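6-phosphogluconolactonase (Leishmania braziliensis, PDB 3CSS) probably hydrolyses 6-phosphogluconolactone to 6-phosphogluconate, the second step of the oxidative pentose phosphate pathway. Local coordinates at residues 18-23 against 254-259; 51-56 against 88-93. All coordinates share one frame; numbering follows the deposited sequence. Where two conformers were deposited one is given.

Overall arrangement
The chain starts with strand 7-10 at one edge of the mixed sheet and then forms helix 14-30. Interaction 1 packs this helix on strand 252-257, the last strand, which lies next to strand 7-10. It therefore closes a loop over nearly the whole chain. Interaction 2 joins helix 50-59, which follows strand 39-43, to helix 87-96, which follows strand 69-77. It closes a much shorter loop, nested inside the first. The two centres lie about 16 Å apart. They meet where helix 14-30 packs on helix 50-59, with the main chain of Ser18 and Arg22 against the side chain of Leu52. Together the contacts link three helices and strand 252-257, next to the edge of the sheet.

Interaction 1 of 2, residues 18-23 against 254-259; sequences SFAARE and TLLLDP
Leu256 of strand 252-257 meets Ala20 and Ala21 of helix 14-30. Among the CA atoms of the two segments, Ala20 CA and Leu256 CA lie nearest each other, 7.6 Å apart. No hydrogen bond joins the two segments. The strand has its own backbone partners: Leu255 bonds to Thr7 and Lys9, and Thr254 and Leu256 bond to residues of strand 214-219. The helix is held by bonds such as Arg22 N to Ser18 O, 3.0 Å.

Leu256 carries the strand side of the contact. Its CB points toward the helix, and chi1 of -57° sets CG anti to the carbonyl carbon. The two methyls then reach different places. CD1 comes against the helix backbone, 3.5 Å from Ala21 N and 3.7 Å from Ala21 CA. It also touches the Ala21 methyl, with Leu256 CD1 3.8 Å from Ala21 CB. CD2 turns to the preceding residue, and Leu256 CD2 lies 3.9 Å from Ala20 CB. The Ala20 methyl meets both branches, since Ala20 CB is also 3.9 Å from Leu256 CD1. The short alanine side chains let the leucine come this near the main chain.

Neighbours continue the packing. Ala20 and Leu256 both touch Lys9 of strand 7-10, and Ala21 touches Leu52 of helix 50-59. On the other side of the strand, Leu255 and Leu257 pack on helix 225-232.

This is helix-on-sheet packing in an alpha/beta fold. It brings the first helix and the last strand of the chain together. The side-chain contacts are apolar and no hydrogen bond crosses. Methyl groups meet methyl groups and a stretch of helix backbone, so the fit depends on shape and burial.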
loop_
_atom_site.group_PDB
_atom_site.type_symbol
_atom_site.label_atom_id
_atom_site.label_comp_id
_atom_site.label_asym_id
_atom_site.label_seq_id
_atom_site.Cartn_x
_atom_site.Cartn_y
_atom_site.Cartn_z
ATOM N N SER A 18 14.310 -4.650 4.223
ATOM C CA SER A 18 13.329 -5.729 4.354
ATOM C C SER A 18 13.264 -6.252 5.789
ATOM O O SER A 18 12.183 -6.488 6.297
ATOM C CB SER A 18 13.643 -6.841 3.368
ATOM O OG SER A 18 13.695 -6.297 2.040
ATOM N N PHE A 19 14.418 -6.386 6.443
ATOM C CA PHE A 19 14.472 -6.828 7.851
ATOM C C PHE A 19 13.774 -5.826 8.761
ATOM O O PHE A 19 13.058 -6.220 9.670
ATOM C CB PHE A 19 15.913 -7.025 8.368
ATOM C CG PHE A 19 16.730 -8.040 7.624
ATOM C CD1 PHE A 19 16.167 -8.955 6.767
ATOM C CD2 PHE A 19 18.097 -8.087 7.831
ATOM C CE1 PHE A 19 16.960 -9.870 6.110
ATOM C CE2 PHE A 19 18.870 -8.994 7.176
ATOM C CZ PHE A 19 18.296 -9.879 6.336
ATOM N N ALA A 20 13.980 -4.531 8.513
ATOM C CA ALA A 20 13.337 -3.477 9.315
ATOM C C ALA A 20 11.816 -3.486 9.188
ATOM O O ALA A 20 11.121 -3.315 10.191
ATOM C CB ALA A 20 13.897 -2.094 8.943
ATOM N N ALA A 21 11.305 -3.710 7.974
ATOM C CA ALA A 21 9.849 -3.778 7.727
ATOM C C ALA A 21 9.288 -5.010 8.439
ATOM O O ALA A 21 8.252 -4.952 9.097
ATOM C CB ALA A 21 9.544 -3.827 6.235
ATOM N N ARG A 22 10.010 -6.121 8.331
ATOM C CA ARG A 22 9.588 -7.353 8.997
ATOM C C ARG A 22 9.421 -7.153 10.506
ATOM O O ARG A 22 8.440 -7.623 11.092
ATOM C CB ARG A 22 10.570 -8.497 8.696
ATOM C CG ARG A 22 10.212 -9.819 9.381
ATOM C CD ARG A 22 11.130 -10.938 8.915
ATOM N NE ARG A 22 11.015 -12.115 9.779
ATOM C CZ ARG A 22 11.800 -12.384 10.823
ATOM N NH1 ARG A 22 12.812 -11.587 11.148
ATOM N NH2 ARG A 22 11.580 -13.476 11.548
ATOM N N GLU A 23 10.372 -6.468 11.125
ATOM C CA GLU A 23 10.314 -6.199 12.570
ATOM C C GLU A 23 9.058 -5.440 12.992
ATOM O O GLU A 23 8.465 -5.742 14.020
ATOM C CB GLU A 23 11.566 -5.439 13.039
ATOM C CG GLU A 23 12.814 -6.311 13.134
ATOM C CD GLU A 23 12.584 -7.585 13.952
ATOM O OE1 GLU A 23 11.956 -7.500 15.037
ATOM O OE2 GLU A 23 13.014 -8.673 13.507
ATOM N N THR A 254 6.562 5.394 9.221
ATOM C CA THR A 254 7.975 5.037 9.138
ATOM C C THR A 254 8.428 5.027 7.681
ATOM O O THR A 254 7.766 4.416 6.853
ATOM C CB THR A 254 8.198 3.678 9.744
ATOM O OG1 THR A 254 7.750 3.696 11.115
ATOM C CG2 THR A 254 9.669 3.237 9.640
ATOM N N LEU A 255 9.532 5.711 7.399
ATOM C CA LEU A 255 10.174 5.716 6.072
ATOM C C LEU A 255 11.468 4.889 6.159
ATOM O O LEU A 255 12.373 5.245 6.892
ATOM C CB LEU A 255 10.518 7.123 5.619
ATOM C CG LEU A 255 9.409 8.169 5.621
ATOM C CD1 LEU A 255 9.917 9.470 4.910
ATOM C CD2 LEU A 255 8.145 7.664 4.980
ATOM N N LEU A 256 11.502 3.771 5.431
ATOM C CA LEU A 256 12.682 2.926 5.284
ATOM C C LEU A 256 13.291 3.203 3.918
ATOM O O LEU A 256 12.679 2.895 2.900
ATOM C CB LEU A 256 12.280 1.435 5.406
ATOM C CG LEU A 256 11.565 1.052 6.715
ATOM C CD1 LEU A 256 11.110 -0.426 6.698
ATOM C CD2 LEU A 256 12.406 1.359 7.948
ATOM N N LEU A 257 14.473 3.819 3.922
ATOM C CA LEU A 257 15.042 4.426 2.736
ATOM C C LEU A 257 16.443 3.898 2.525
ATOM O O LEU A 257 17.107 3.534 3.488
ATOM C CB LEU A 257 15.121 5.938 2.924
ATOM C CG LEU A 257 13.835 6.689 3.258
ATOM C CD1 LEU A 257 14.170 8.168 3.409
ATOM C CD2 LEU A 257 12.746 6.451 2.187
ATOM N N ASP A 258 16.914 3.914 1.278
ATOM C CA ASP A 258 18.307 3.601 1.010
ATOM C C ASP A 258 19.056 4.945 0.934
ATOM O O ASP A 258 18.428 6.008 1.061
ATOM C CB ASP A 258 18.434 2.725 -0.246
ATOM C CG ASP A 258 18.462 3.509 -1.532
ATOM O OD1 ASP A 258 19.044 2.963 -2.501
ATOM O OD2 ASP A 258 17.930 4.640 -1.600
ATOM N N PRO A 259 20.388 4.906 0.769
ATOM C CA PRO A 259 21.131 6.161 0.900
ATOM C C PRO A 259 20.749 7.229 -0.145
ATOM O O PRO A 259 20.657 8.417 0.201
ATOM C CB PRO A 259 22.593 5.726 0.790
ATOM C CG PRO A 259 22.589 4.275 1.180
ATOM C CD PRO A 259 21.280 3.742 0.668
#

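Interaction 2 of 2, residues 51-56 against 88-93; sequences RLYEEL and FSMATK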
loop_
_atom_site.group_PDB
_atom_site.type_symbol
_atom_site.label_atom_id
_atom_site.label_comp_id
_atom_site.label_asym_id
_atom_site.label_seq_id
_atom_site.Cartn_x
_atom_site.Cartn_y
_atom_site.Cartn_z
ATOM N N ARG A 51 11.185 -8.890 -1.585
ATOM C CA ARG A 51 12.109 -9.567 -0.694
ATOM C C ARG A 51 11.573 -9.661 0.737
ATOM O O ARG A 51 11.749 -10.704 1.357
ATOM C CB ARG A 51 13.502 -8.984 -0.784
ATOM C CG ARG A 51 14.149 -9.385 -2.077
ATOM C CD ARG A 51 15.174 -8.393 -2.464
ATOM N NE ARG A 51 16.136 -8.244 -1.387
ATOM C CZ ARG A 51 17.350 -7.756 -1.563
ATOM N NH1 ARG A 51 17.717 -7.365 -2.772
ATOM N NH2 ARG A 51 18.177 -7.662 -0.539
ATOM N N LEU A 52 10.853 -8.644 1.215
ATOM C CA LEU A 52 10.159 -8.739 2.500
ATOM C C LEU A 52 9.222 -9.945 2.542
ATOM O O LEU A 52 9.236 -10.734 3.496
ATOM C CB LEU A 52 9.364 -7.468 2.767
ATOM C CG LEU A 52 8.403 -7.476 3.951
ATOM C CD1 LEU A 52 9.139 -7.714 5.276
ATOM C CD2 LEU A 52 7.610 -6.165 3.972
ATOM N N TYR A 53 8.398 -10.081 1.515
ATOM C CA TYR A 53 7.454 -11.180 1.438
ATOM C C TYR A 53 8.158 -12.547 1.465
ATOM O O TYR A 53 7.715 -13.466 2.163
ATOM C CB TYR A 53 6.535 -11.029 0.226
ATOM C CG TYR A 53 5.782 -9.708 0.171
ATOM C CD1 TYR A 53 5.590 -8.911 1.324
ATOM C CD2 TYR A 53 5.244 -9.261 -1.020
ATOM C CE1 TYR A 53 4.917 -7.712 1.264
ATOM C CE2 TYR A 53 4.553 -8.038 -1.085
ATOM C CZ TYR A 53 4.402 -7.268 0.051
ATOM O OH TYR A 53 3.738 -6.053 -0.009
ATOM N N GLU A 54 9.263 -12.658 0.733
ATOM C CA GLU A 54 10.056 -13.879 0.719
ATOM C C GLU A 54 10.587 -14.193 2.116
ATOM O O GLU A 54 10.586 -15.352 2.556
ATOM C CB GLU A 54 11.191 -13.750 -0.305
ATOM C CG GLU A 54 10.685 -13.710 -1.742
ATOM C CD GLU A 54 11.779 -13.542 -2.752
ATOM O OE1 GLU A 54 12.946 -13.394 -2.342
ATOM O OE2 GLU A 54 11.466 -13.577 -3.954
ATOM N N GLU A 55 11.039 -13.159 2.813
ATOM C CA GLU A 55 11.571 -13.334 4.162
ATOM C C GLU A 55 10.469 -13.763 5.133
ATOM O O GLU A 55 10.674 -14.660 5.942
ATOM C CB GLU A 55 12.260 -12.070 4.658
ATOM C CG GLU A 55 12.960 -12.261 5.992
ATOM C CD GLU A 55 13.997 -11.219 6.232
ATOM O OE1 GLU A 55 14.189 -10.368 5.330
ATOM O OE2 GLU A 55 14.626 -11.254 7.312
ATOM N N LEU A 56 9.297 -13.134 5.058
ATOM C CA LEU A 56 8.147 -13.597 5.845
ATOM C C LEU A 56 7.805 -15.064 5.553
ATOM O O LEU A 56 7.479 -15.848 6.459
ATOM C CB LEU A 56 6.923 -12.734 5.554
ATOM C CG LEU A 56 6.992 -11.288 6.045
ATOM C CD1 LEU A 56 5.813 -10.484 5.445
ATOM C CD2 LEU A 56 7.001 -11.198 7.591
ATOM N N PHE A 88 -0.821 -9.238 -7.072
ATOM C CA PHE A 88 -1.260 -10.520 -6.546
ATOM C C PHE A 88 -0.319 -11.652 -6.942
ATOM O O PHE A 88 0.044 -12.482 -6.121
ATOM C CB PHE A 88 -2.671 -10.825 -7.011
ATOM C CG PHE A 88 -3.207 -12.105 -6.459
ATOM C CD1 PHE A 88 -3.697 -12.157 -5.161
ATOM C CD2 PHE A 88 -3.176 -13.260 -7.214
ATOM C CE1 PHE A 88 -4.204 -13.363 -4.640
ATOM C CE2 PHE A 88 -3.664 -14.472 -6.700
ATOM C CZ PHE A 88 -4.177 -14.510 -5.403
ATOM N N SER A 89 0.079 -11.676 -8.201
ATOM C CA SER A 89 1.031 -12.674 -8.676
ATOM C C SER A 89 2.329 -12.591 -7.880
ATOM O O SER A 89 2.822 -13.592 -7.351
ATOM C CB SER A 89 1.339 -12.461 -10.152
ATOM O OG SER A 89 2.324 -13.386 -10.584
ATOM N N MET A 90 2.886 -11.388 -7.814
ATOM C CA MET A 90 4.128 -11.180 -7.096
ATOM C C MET A 90 4.011 -11.640 -5.639
ATOM O O MET A 90 4.867 -12.364 -5.147
ATOM C CB MET A 90 4.546 -9.712 -7.175
ATOM C CG MET A 90 5.857 -9.415 -6.474
ATOM S SD MET A 90 5.663 -9.039 -4.722
ATOM C CE MET A 90 4.751 -7.498 -4.791
ATOM N N ALA A 91 2.949 -11.216 -4.953
ATOM C CA ALA A 91 2.741 -11.562 -3.538
ATOM C C ALA A 91 2.524 -13.060 -3.318
ATOM O O ALA A 91 2.964 -13.626 -2.319
ATOM C CB ALA A 91 1.535 -10.796 -2.998
ATOM N N THR A 92 1.828 -13.687 -4.265
ATOM C CA THR A 92 1.539 -15.119 -4.218
ATOM C C THR A 92 2.815 -15.936 -4.369
ATOM O O THR A 92 3.064 -16.846 -3.574
ATOM C CB THR A 92 0.468 -15.504 -5.278
ATOM O OG1 THR A 92 -0.778 -14.899 -4.928
ATOM C CG2 THR A 92 0.278 -17.013 -5.337
ATOM N N LYS A 93 3.623 -15.622 -5.380
ATOM C CA LYS A 93 4.883 -16.331 -5.608
ATOM C C LYS A 93 5.812 -16.191 -4.415
ATOM O O LYS A 93 6.469 -17.161 -4.002
ATOM C CB LYS A 93 5.583 -15.837 -6.873
ATOM C CG LYS A 93 4.875 -16.217 -8.157
ATOM C CD LYS A 93 5.706 -15.826 -9.364
ATOM C CE LYS A 93 4.907 -15.959 -10.663
ATOM N NZ LYS A 93 5.803 -16.216 -11.829
#
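The Tyr53 ring of helix 50-59 has Met90 SD of helix 87-96 at its edge, near the ring plane. In this Met-aromatic contact the sulfur is 4.9 Å from the ring centroid and 76° off the ring normal. Tyr53 CD2 is the nearest ring atom, 3.7 Å from Met90 SD. The methyl follows along the same edge, with Met90 CE 3.8 Å from Tyr53 CE2. Ala91 approaches the ring obliquely, its CA 4.2 Å from Tyr53 CD2. Within helix 87-96, Thr92 OG1 lies 3.3 Å above one face of the Phe88 ring, held there by its hydrogen bond to Phe88 O (2.8 Å), one turn back.

Met90 starts with CG anti to the backbone N (chi1 -179°). It then bends at chi2 and chi3, which brings its sulfur and methyl to the tyrosine. Tyr53 and Ala91 both touch Leu43 of strand 39-43. The Tyr53 hydroxyl hydrogen-bonds to Ser44 O.

The contact packs the helices that follow strands 39-43 and 69-77 of the alpha/beta fold side by side, over strand 39-43. Apolar and sulfur-aromatic chemistry buries the ring edge, while the hydroxyl bond ties the ring's far end to the chain after that strand.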